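Local coordinates for protein type III effector HopA1 (Pseudomonas syringae pv. tomato str. DC3000, PDB 4RSX) that acts as a type III effector of a plant-pathogenic bacterium, probably delivered into host cells to alter their signalling, its precise biochemical activity being unassigned, at residues N9-W14 with A236-S241; M27-I32 with E221-A226; G216-E221 with N245-D250. All coordinates share one frame; numbering follows the deposited sequence.

Contact 1. Residues N9-W14 with A236-S241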
loop_
_atom_site.group_PDB
_atom_site.type_symbol
_atom_site.label_atom_id
_atom_site.label_comp_id
_atom_site.label_asym_id
_atom_site.label_seq_id
_atom_site.Cartn_x
_atom_site.Cartn_y
_atom_site.Cartn_z
ATOM N N ASN A 9 -13.651 -13.522 -0.786
ATOM C CA ASN A 9 -13.181 -14.840 -1.229
ATOM C C ASN A 9 -11.654 -14.993 -1.233
ATOM O O ASN A 9 -11.141 -16.080 -0.960
ATOM C CB ASN A 9 -13.766 -15.223 -2.606
ATOM C CG ASN A 9 -15.288 -15.435 -2.573
ATOM O OD1 ASN A 9 -15.874 -15.759 -1.527
ATOM N ND2 ASN A 9 -15.933 -15.255 -3.731
ATOM N N SER A 10 -10.920 -13.927 -1.551
ATOM C CA SER A 10 -9.445 -14.019 -1.508
ATOM C C SER A 10 -8.965 -14.020 -0.055
ATOM O O SER A 10 -7.975 -14.661 0.282
ATOM C CB SER A 10 -8.776 -12.875 -2.279
ATOM O OG SER A 10 -8.853 -11.650 -1.548
ATOM N N PHE A 11 -9.683 -13.297 0.800
ATOM C CA PHE A 11 -9.437 -13.321 2.237
ATOM C C PHE A 11 -9.722 -14.711 2.800
ATOM O O PHE A 11 -8.932 -15.255 3.581
ATOM C CB PHE A 11 -10.318 -12.272 2.924
ATOM C CG PHE A 11 -10.179 -12.235 4.430
ATOM C CD1 PHE A 11 -8.991 -11.836 5.024
ATOM C CD2 PHE A 11 -11.242 -12.593 5.247
ATOM C CE1 PHE A 11 -8.857 -11.796 6.413
ATOM C CE2 PHE A 11 -11.116 -12.558 6.641
ATOM C CZ PHE A 11 -9.917 -12.158 7.219
ATOM N N HIS A 12 -10.845 -15.295 2.401
ATOM C CA HIS A 12 -11.197 -16.629 2.881
ATOM C C HIS A 12 -10.182 -17.701 2.447
ATOM O O HIS A 12 -9.794 -18.557 3.244
ATOM C CB HIS A 12 -12.617 -17.009 2.445
ATOM C CG HIS A 12 -13.098 -18.295 3.038
ATOM N ND1 HIS A 12 -13.830 -18.352 4.204
ATOM C CD2 HIS A 12 -12.928 -19.580 2.638
ATOM C CE1 HIS A 12 -14.108 -19.613 4.488
ATOM N NE2 HIS A 12 -13.571 -20.377 3.556
ATOM N N GLU A 13 -9.746 -17.648 1.192
ATOM C CA GLU A 13 -8.693 -18.560 0.716
ATOM C C GLU A 13 -7.417 -18.494 1.571
ATOM O O GLU A 13 -6.882 -19.527 1.998
ATOM C CB GLU A 13 -8.351 -18.283 -0.755
ATOM C CG GLU A 13 -7.191 -19.146 -1.272
ATOM C CD GLU A 13 -7.473 -20.642 -1.137
ATOM O OE1 GLU A 13 -8.653 -21.037 -1.241
ATOM O OE2 GLU A 13 -6.520 -21.432 -0.923
ATOM N N TRP A 14 -6.943 -17.266 1.803
ATOM C CA TRP A 14 -5.795 -16.987 2.664
ATOM C C TRP A 14 -6.000 -17.687 4.009
ATOM O O TRP A 14 -5.110 -18.399 4.507
ATOM C CB TRP A 14 -5.696 -15.462 2.859
ATOM C CG TRP A 14 -4.596 -14.966 3.763
ATOM C CD1 TRP A 14 -3.592 -15.703 4.329
ATOM C CD2 TRP A 14 -4.383 -13.603 4.193
ATOM N NE1 TRP A 14 -2.777 -14.887 5.082
ATOM C CE2 TRP A 14 -3.238 -13.600 5.015
ATOM C CE3 TRP A 14 -5.054 -12.394 3.954
ATOM C CZ2 TRP A 14 -2.744 -12.427 5.611
ATOM C CZ3 TRP A 14 -4.566 -11.231 4.550
ATOM C CH2 TRP A 14 -3.420 -11.258 5.371
ATOM N N ALA A 236 -18.164 -18.391 9.596
ATOM C CA ALA A 236 -18.784 -17.482 10.558
ATOM C C ALA A 236 -17.757 -16.867 11.527
ATOM O O ALA A 236 -17.893 -15.709 11.930
ATOM C CB ALA A 236 -19.897 -18.191 11.328
ATOM N N ARG A 237 -16.741 -17.636 11.906
ATOM C CA ARG A 237 -15.703 -17.113 12.802
ATOM C C ARG A 237 -14.900 -15.980 12.140
ATOM O O ARG A 237 -14.675 -14.945 12.750
ATOM C CB ARG A 237 -14.793 -18.239 13.319
ATOM C CG ARG A 237 -15.451 -19.147 14.385
ATOM C CD ARG A 237 -14.492 -20.221 14.898
ATOM N NE ARG A 237 -14.475 -21.424 14.064
ATOM C CZ ARG A 237 -13.367 -22.066 13.691
ATOM N NH1 ARG A 237 -13.448 -23.158 12.939
ATOM N NH2 ARG A 237 -12.175 -21.620 14.066
ATOM N N LEU A 238 -14.523 -16.164 10.877
ATOM C CA LEU A 238 -13.888 -15.108 10.088
ATOM C C LEU A 238 -14.710 -13.822 10.046
ATOM O O LEU A 238 -14.199 -12.734 10.340
ATOM C CB LEU A 238 -13.661 -15.589 8.662
ATOM C CG LEU A 238 -12.431 -16.465 8.491
ATOM C CD1 LEU A 238 -12.431 -17.138 7.114
ATOM C CD2 LEU A 238 -11.183 -15.630 8.689
ATOM N N LYS A 239 -15.978 -13.949 9.666
ATOM C CA LYS A 239 -16.880 -12.809 9.620
ATOM C C LYS A 239 -17.042 -12.167 10.989
ATOM O O LYS A 239 -17.066 -10.939 11.107
ATOM C CB LYS A 239 -18.240 -13.231 9.062
ATOM C CG LYS A 239 -18.166 -13.661 7.602
ATOM C CD LYS A 239 -19.561 -13.773 6.980
ATOM C CE LYS A 239 -19.474 -14.088 5.488
ATOM N NZ LYS A 239 -19.182 -12.884 4.676
ATOM N N LEU A 240 -17.149 -12.989 12.026
ATOM C CA LEU A 240 -17.254 -12.466 13.388
ATOM C C LEU A 240 -15.959 -11.776 13.795
ATOM O O LEU A 240 -15.986 -10.714 14.400
ATOM C CB LEU A 240 -17.545 -13.590 14.372
ATOM C CG LEU A 240 -18.534 -13.318 15.498
ATOM C CD1 LEU A 240 -18.070 -12.160 16.377
ATOM C CD2 LEU A 240 -19.936 -13.061 14.930
ATOM N N SER A 241 -14.824 -12.390 13.472
ATOM C CA SER A 241 -13.529 -11.790 13.770
ATOM C C SER A 241 -13.329 -10.469 13.028
ATOM O O SER A 241 -12.753 -9.523 13.589
ATOM C CB SER A 241 -12.394 -12.762 13.462
ATOM O OG SER A 241 -11.125 -12.144 13.662
#

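Contact 2. Residues M27-I32 with E221-A226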
loop_
_atom_site.group_PDB
_atom_site.type_symbol
_atom_site.label_atom_id
_atom_site.label_comp_id
_atom_site.label_asym_id
_atom_site.label_seq_id
_atom_site.Cartn_x
_atom_site.Cartn_y
_atom_site.Cartn_z
ATOM N N MET A 27 2.825 -14.350 12.498
ATOM C CA MET A 27 3.849 -14.192 11.464
ATOM C C MET A 27 3.719 -15.224 10.332
ATOM O O MET A 27 3.901 -14.887 9.152
ATOM C CB MET A 27 5.247 -14.262 12.083
ATOM C CG MET A 27 6.363 -13.817 11.158
ATOM S SD MET A 27 6.174 -12.094 10.643
ATOM C CE MET A 27 6.029 -11.279 12.228
ATOM N N ASP A 28 3.402 -16.469 10.684
ATOM C CA ASP A 28 3.163 -17.498 9.674
ATOM C C ASP A 28 2.043 -17.044 8.748
ATOM O O ASP A 28 2.194 -17.033 7.519
ATOM C CB ASP A 28 2.751 -18.820 10.327
ATOM C CG ASP A 28 3.895 -19.507 11.026
ATOM O OD1 ASP A 28 5.049 -19.338 10.575
ATOM O OD2 ASP A 28 3.631 -20.215 12.026
ATOM N N ILE A 29 0.923 -16.659 9.357
ATOM C CA ILE A 29 -0.237 -16.208 8.611
ATOM C C ILE A 29 0.152 -15.041 7.719
ATOM O O ILE A 29 -0.217 -14.998 6.548
ATOM C CB ILE A 29 -1.383 -15.829 9.563
ATOM C CG1 ILE A 29 -1.805 -17.071 10.355
ATOM C CG2 ILE A 29 -2.550 -15.216 8.792
ATOM C CD1 ILE A 29 -2.725 -16.788 11.513
ATOM N N TYR A 30 0.949 -14.129 8.267
ATOM C CA TYR A 30 1.413 -12.951 7.542
ATOM C C TYR A 30 2.322 -13.280 6.337
ATOM O O TYR A 30 2.254 -12.609 5.289
ATOM C CB TYR A 30 2.128 -12.018 8.525
ATOM C CG TYR A 30 2.733 -10.796 7.894
ATOM C CD1 TYR A 30 1.936 -9.873 7.222
ATOM C CD2 TYR A 30 4.101 -10.550 7.979
ATOM C CE1 TYR A 30 2.486 -8.740 6.642
ATOM C CE2 TYR A 30 4.666 -9.416 7.407
ATOM C CZ TYR A 30 3.852 -8.511 6.743
ATOM O OH TYR A 30 4.409 -7.390 6.164
ATOM N N LYS A 31 3.175 -14.296 6.481
ATOM C CA LYS A 31 4.094 -14.653 5.398
ATOM C C LYS A 31 3.364 -15.133 4.146
ATOM O O LYS A 31 3.859 -14.940 3.039
ATOM C CB LYS A 31 5.125 -15.686 5.857
ATOM C CG LYS A 31 6.230 -15.101 6.754
ATOM C CD LYS A 31 7.218 -16.189 7.208
ATOM C CE LYS A 31 8.267 -15.624 8.165
ATOM N NZ LYS A 31 8.949 -16.693 8.956
ATOM N N ILE A 32 2.189 -15.740 4.321
ATOM C CA ILE A 32 1.356 -16.117 3.176
ATOM C C ILE A 32 0.965 -14.892 2.338
ATOM O O ILE A 32 0.994 -14.942 1.108
ATOM C CB ILE A 32 0.085 -16.875 3.600
ATOM C CG1 ILE A 32 0.449 -18.119 4.420
ATOM C CG2 ILE A 32 -0.723 -17.271 2.374
ATOM C CD1 ILE A 32 -0.725 -18.704 5.176
ATOM N N GLU A 221 -4.033 -10.794 11.495
ATOM C CA GLU A 221 -4.388 -10.933 12.901
ATOM C C GLU A 221 -5.881 -11.185 13.099
ATOM O O GLU A 221 -6.282 -11.868 14.042
ATOM C CB GLU A 221 -3.818 -9.759 13.727
ATOM C CG GLU A 221 -2.284 -9.914 13.893
ATOM C CD GLU A 221 -1.574 -8.694 14.475
ATOM O OE1 GLU A 221 -0.412 -8.842 14.933
ATOM O OE2 GLU A 221 -2.159 -7.588 14.469
ATOM N N VAL A 222 -6.702 -10.671 12.183
ATOM C CA VAL A 222 -8.113 -11.040 12.142
ATOM C C VAL A 222 -8.237 -12.571 11.980
ATOM O O VAL A 222 -9.063 -13.224 12.644
ATOM C CB VAL A 222 -8.844 -10.324 10.976
ATOM C CG1 VAL A 222 -10.235 -10.895 10.766
ATOM C CG2 VAL A 222 -8.921 -8.822 11.226
ATOM N N ILE A 223 -7.414 -13.133 11.098
ATOM C CA ILE A 223 -7.445 -14.569 10.833
ATOM C C ILE A 223 -7.028 -15.371 12.069
ATOM O O ILE A 223 -7.662 -16.377 12.399
ATOM C CB ILE A 223 -6.531 -14.945 9.642
ATOM C CG1 ILE A 223 -7.090 -14.375 8.335
ATOM C CG2 ILE A 223 -6.386 -16.466 9.525
ATOM C CD1 ILE A 223 -6.121 -14.481 7.168
ATOM N N SER A 224 -5.962 -14.933 12.742
ATOM C CA SER A 224 -5.525 -15.563 13.993
ATOM C C SER A 224 -6.668 -15.641 14.986
ATOM O O SER A 224 -6.896 -16.683 15.609
ATOM C CB SER A 224 -4.391 -14.769 14.643
ATOM O OG SER A 224 -3.256 -14.767 13.814
ATOM N N ASP A 225 -7.370 -14.527 15.151
ATOM C CA ASP A 225 -8.505 -14.492 16.059
ATOM C C ASP A 225 -9.558 -15.523 15.670
ATOM O O ASP A 225 -10.008 -16.296 16.513
ATOM C CB ASP A 225 -9.131 -13.095 16.100
ATOM C CG ASP A 225 -8.247 -12.079 16.802
ATOM O OD1 ASP A 225 -7.338 -12.494 17.567
ATOM O OD2 ASP A 225 -8.472 -10.865 16.588
ATOM N N ALA A 226 -9.946 -15.536 14.397
ATOM C CA ALA A 226 -10.945 -16.494 13.917
ATOM C C ALA A 226 -10.522 -17.927 14.253
ATOM O O ALA A 226 -11.337 -18.723 14.705
ATOM C CB ALA A 226 -11.169 -16.334 12.414
#

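Contact 3. Residues G216-E221 with N245-D250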
loop_
_atom_site.group_PDB
_atom_site.type_symbol
_atom_site.label_atom_id
_atom_site.label_comp_id
_atom_site.label_asym_id
_atom_site.label_seq_id
_atom_site.Cartn_x
_atom_site.Cartn_y
_atom_site.Cartn_z
ATOM N N GLY A 216 -1.478 -6.022 5.510
ATOM C CA GLY A 216 -1.191 -7.446 5.651
ATOM C C GLY A 216 -1.206 -7.967 7.083
ATOM O O GLY A 216 -1.820 -9.010 7.368
ATOM N N MET A 217 -0.541 -7.263 7.993
ATOM C CA MET A 217 -0.451 -7.750 9.365
ATOM C C MET A 217 -1.785 -7.598 10.085
ATOM O O MET A 217 -2.156 -8.456 10.902
ATOM C CB MET A 217 0.689 -7.061 10.143
ATOM C CG MET A 217 0.948 -7.651 11.550
ATOM S SD MET A 217 1.287 -9.454 11.597
ATOM C CE MET A 217 3.007 -9.486 11.106
ATOM N N SER A 218 -2.518 -6.528 9.777
ATOM C CA SER A 218 -3.806 -6.321 10.433
ATOM C C SER A 218 -4.808 -7.408 10.047
ATOM O O SER A 218 -5.518 -7.941 10.909
ATOM C CB SER A 218 -4.382 -4.927 10.160
ATOM O OG SER A 218 -4.878 -4.809 8.844
ATOM N N ARG A 219 -4.864 -7.751 8.762
ATOM C CA ARG A 219 -5.810 -8.775 8.335
ATOM C C ARG A 219 -5.302 -10.154 8.751
ATOM O O ARG A 219 -6.104 -11.052 9.000
ATOM C CB ARG A 219 -6.063 -8.726 6.820
ATOM C CG ARG A 219 -6.495 -7.360 6.273
ATOM C CD ARG A 219 -7.496 -6.685 7.176
ATOM N NE ARG A 219 -8.321 -5.718 6.463
ATOM C CZ ARG A 219 -8.161 -4.397 6.501
ATOM N NH1 ARG A 219 -8.983 -3.620 5.810
ATOM N NH2 ARG A 219 -7.189 -3.851 7.220
ATOM N N ALA A 220 -3.976 -10.320 8.829
ATOM C CA ALA A 220 -3.407 -11.585 9.302
ATOM C C ALA A 220 -3.935 -11.860 10.704
ATOM O O ALA A 220 -4.262 -13.008 11.060
ATOM C CB ALA A 220 -1.869 -11.530 9.315
ATOM N N GLU A 221 -4.033 -10.794 11.495
ATOM C CA GLU A 221 -4.388 -10.933 12.901
ATOM C C GLU A 221 -5.881 -11.185 13.099
ATOM O O GLU A 221 -6.282 -11.868 14.042
ATOM C CB GLU A 221 -3.818 -9.759 13.727
ATOM C CG GLU A 221 -2.284 -9.914 13.893
ATOM C CD GLU A 221 -1.574 -8.694 14.475
ATOM O OE1 GLU A 221 -0.412 -8.842 14.933
ATOM O OE2 GLU A 221 -2.159 -7.588 14.469
ATOM N N ASN A 245 -13.189 -6.911 15.106
ATOM C CA ASN A 245 -11.941 -6.160 14.941
ATOM C C ASN A 245 -12.152 -4.843 14.228
ATOM O O ASN A 245 -11.212 -4.082 14.040
ATOM C CB ASN A 245 -10.897 -6.983 14.195
ATOM C CG ASN A 245 -10.162 -7.921 15.106
ATOM O OD1 ASN A 245 -9.341 -7.481 15.912
ATOM N ND2 ASN A 245 -10.459 -9.226 15.006
ATOM N N GLY A 246 -13.393 -4.581 13.835
ATOM C CA GLY A 246 -13.755 -3.279 13.318
ATOM C C GLY A 246 -13.880 -3.213 11.809
ATOM O O GLY A 246 -14.074 -2.130 11.243
ATOM N N TYR A 247 -13.778 -4.361 11.147
ATOM C CA TYR A 247 -13.895 -4.383 9.694
ATOM C C TYR A 247 -15.269 -4.860 9.238
ATOM O O TYR A 247 -16.065 -5.367 10.033
ATOM C CB TYR A 247 -12.789 -5.243 9.086
ATOM C CG TYR A 247 -11.407 -4.786 9.491
ATOM C CD1 TYR A 247 -10.836 -3.661 8.925
ATOM C CD2 TYR A 247 -10.672 -5.486 10.445
ATOM C CE1 TYR A 247 -9.572 -3.239 9.296
ATOM C CE2 TYR A 247 -9.403 -5.074 10.819
ATOM C CZ TYR A 247 -8.861 -3.942 10.246
ATOM O OH TYR A 247 -7.601 -3.514 10.608
ATOM N N ASP A 248 -15.540 -4.684 7.954
ATOM C CA ASP A 248 -16.817 -5.079 7.378
ATOM C C ASP A 248 -16.780 -6.594 7.114
ATOM O O ASP A 248 -15.899 -7.090 6.411
ATOM C CB ASP A 248 -17.060 -4.259 6.103
ATOM C CG ASP A 248 -18.400 -4.558 5.441
ATOM O OD1 ASP A 248 -18.851 -5.717 5.469
ATOM O OD2 ASP A 248 -19.003 -3.624 4.876
ATOM N N PRO A 249 -17.720 -7.343 7.707
ATOM C CA PRO A 249 -17.636 -8.812 7.640
ATOM C C PRO A 249 -17.891 -9.364 6.238
ATOM O O PRO A 249 -17.587 -10.547 5.970
ATOM C CB PRO A 249 -18.744 -9.280 8.596
ATOM C CG PRO A 249 -19.746 -8.111 8.615
ATOM C CD PRO A 249 -18.865 -6.878 8.516
ATOM N N ASP A 250 -18.446 -8.532 5.356
ATOM C CA ASP A 250 -18.669 -8.965 3.974
ATOM C C ASP A 250 -17.614 -8.427 3.013
ATOM O O ASP A 250 -17.433 -8.949 1.912
ATOM C CB ASP A 250 -20.086 -8.605 3.512
ATOM C CG ASP A 250 -21.159 -9.369 4.293
ATOM O OD1 ASP A 250 -20.916 -10.540 4.684
ATOM O OD2 ASP A 250 -22.237 -8.791 4.534
#

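Contact 1. Residues N9-W14 with A236-S241
L238 meets H12 ND1 and the ring of F11 from its place just before K239, whose NZ is held by P249 O and lies against F8 as a cation-pi partner. The two segments themselves share no hydrogen bond. They meet through the forked end of one leucine, each methyl taking one ring. L238 CD2 lies 3.7 Å from F11 CE2 and reaches almost as near to CZ, at the far end of the phenyl. The other branch serves the histidine, with CD1 3.4 Å from H12 ND1, a close van der Waals approach of a methyl to a ring nitrogen. Both methyls come at their rings obliquely. The phenyl and the leucine run antiparallel alongside each other, while the imidazole stands across the leucine. With CG opposite the backbone N in both F11 and H12 (chi1 178° and -173°), each ring leaves the helix so that its far part comes up to one methyl of L238. At their nearest, the backbones of H12 and L238 stand 7.8 Å apart between CA atoms. F11 and L238 are buried, while H12 stays partly exposed. F11 also touches L242 one turn further along helix 234-245, and H12 touches L235. The contact thus lays the N-terminal helix 2-19 against helix 234-245 near the C-terminus, with helix 215-228 adjoining both: I223 packs on F11, and S241 OG bonds to V222 O.

Contact 2. Residues M27-I32 with E221-A226
Within the cluster of helices that brings the start of this fragment together with its end, I29 of helix 26-35 packs on I223 and S224 of helix 215-228. The isoleucine sends a separate branch to each neighbour. Its CG2 methyl rests on I223, 4.0 Å from CD1 and hardly farther from CB and CG2, so it touches both methyls as well as the CB from which the side chain forks. The longer branch carries CD1 to S224, where it lies 3.1 Å from OG, a tight approach of a methyl to a hydroxyl. With CG1 opposite its carbonyl carbon (chi1 -62°) and the chain then extended (chi2 168°), I29 can reach the serine while CG2 stays over I223. The S224 hydroxyl turns back along its own helix, and a weak hydrogen bond joins OG to A220 O one turn earlier; the backbone can thus give this polar atom a partner although a methyl faces it. The CA atoms of I29 and S224 are 7.6 Å apart, the nearest between the segments. This is helix-on-helix packing in the helical part of an alpha/beta fold; the centre of the contact lies about 18 Å from the centre of the chain, and helix 2-19 is the third member: I223 also touches W14, and I29 touches A18. Along helix 215-228, I29 further meets A220 and L227. At the start of the segment 221-226, E221 forms salt bridges through OE1 to R26, the first residue of helix 26-35, and through OE2 to R213.

Contact 3. Residues G216-E221 with N245-D250
R219 and Y247 lie with their CA atoms 9.3 Å apart, the first on helix 215-228 and the second just beyond G246, whose positive phi ends helix 234-245 in a Schellman motif. Their side chains bridge that gap. The R219 guanidinium lies over one face of the Y247 ring as an off-centre cation-pi pair: CZ is 3.9 Å from the ring centroid and 34° off the ring normal, and the two planes are inclined by 32°. The overlap falls at the rim, where NH2 comes 3.2 Å from CE1. A bend at chi2 (-42°) swings the guanidinium round to the tyrosine, though CB does not point there. S218 helps set the rotation of the group, together with P252 O and E206 O: NH2 donates to S218 OG over 3.0 Å with the oxygen almost in the guanidinium plane, and that hydroxyl is in turn bonded to H215 O. The remaining nitrogens tie the helix to other parts of the alpha/beta fold, NE bonding to P252 O in the C-terminal tail and NH1 to E206 O on strand 202-207. Buried as it is, the charge therefore has backbone carbonyls, a hydroxyl and a ring around it. S218 also meets the end of the tyrosine, with CB and OG each 3.5 Å from Y247 OH. Further along the loop D248 forms an Asx turn, its OD1 accepting from D250 N at 2.8 Å.

In the fold
The three contacts lie on the same side of the chain's centre, their own centres 9 to 11 Å apart, in the helical region where the N-terminal helices of this C-terminal part of HopA1 meet the end of the chain. Contacts 2 and 3 share E221 and helix 215-228, and D225 OD2 joins N245 ND2 at 3.0 Å between them. W14, from the segment 9-14 of contact 1, reaches both others: NE1 is 3.0 Å from I29 O, and CH2 packs 3.4 Å from G216 O. K239 ties contact 1 to the loop of contact 3 by a salt bridge, its NZ 2.9 Å from D250 OD1. Along the chain, contact 2 is nested within contact 1, whereas contact 3 crosses both.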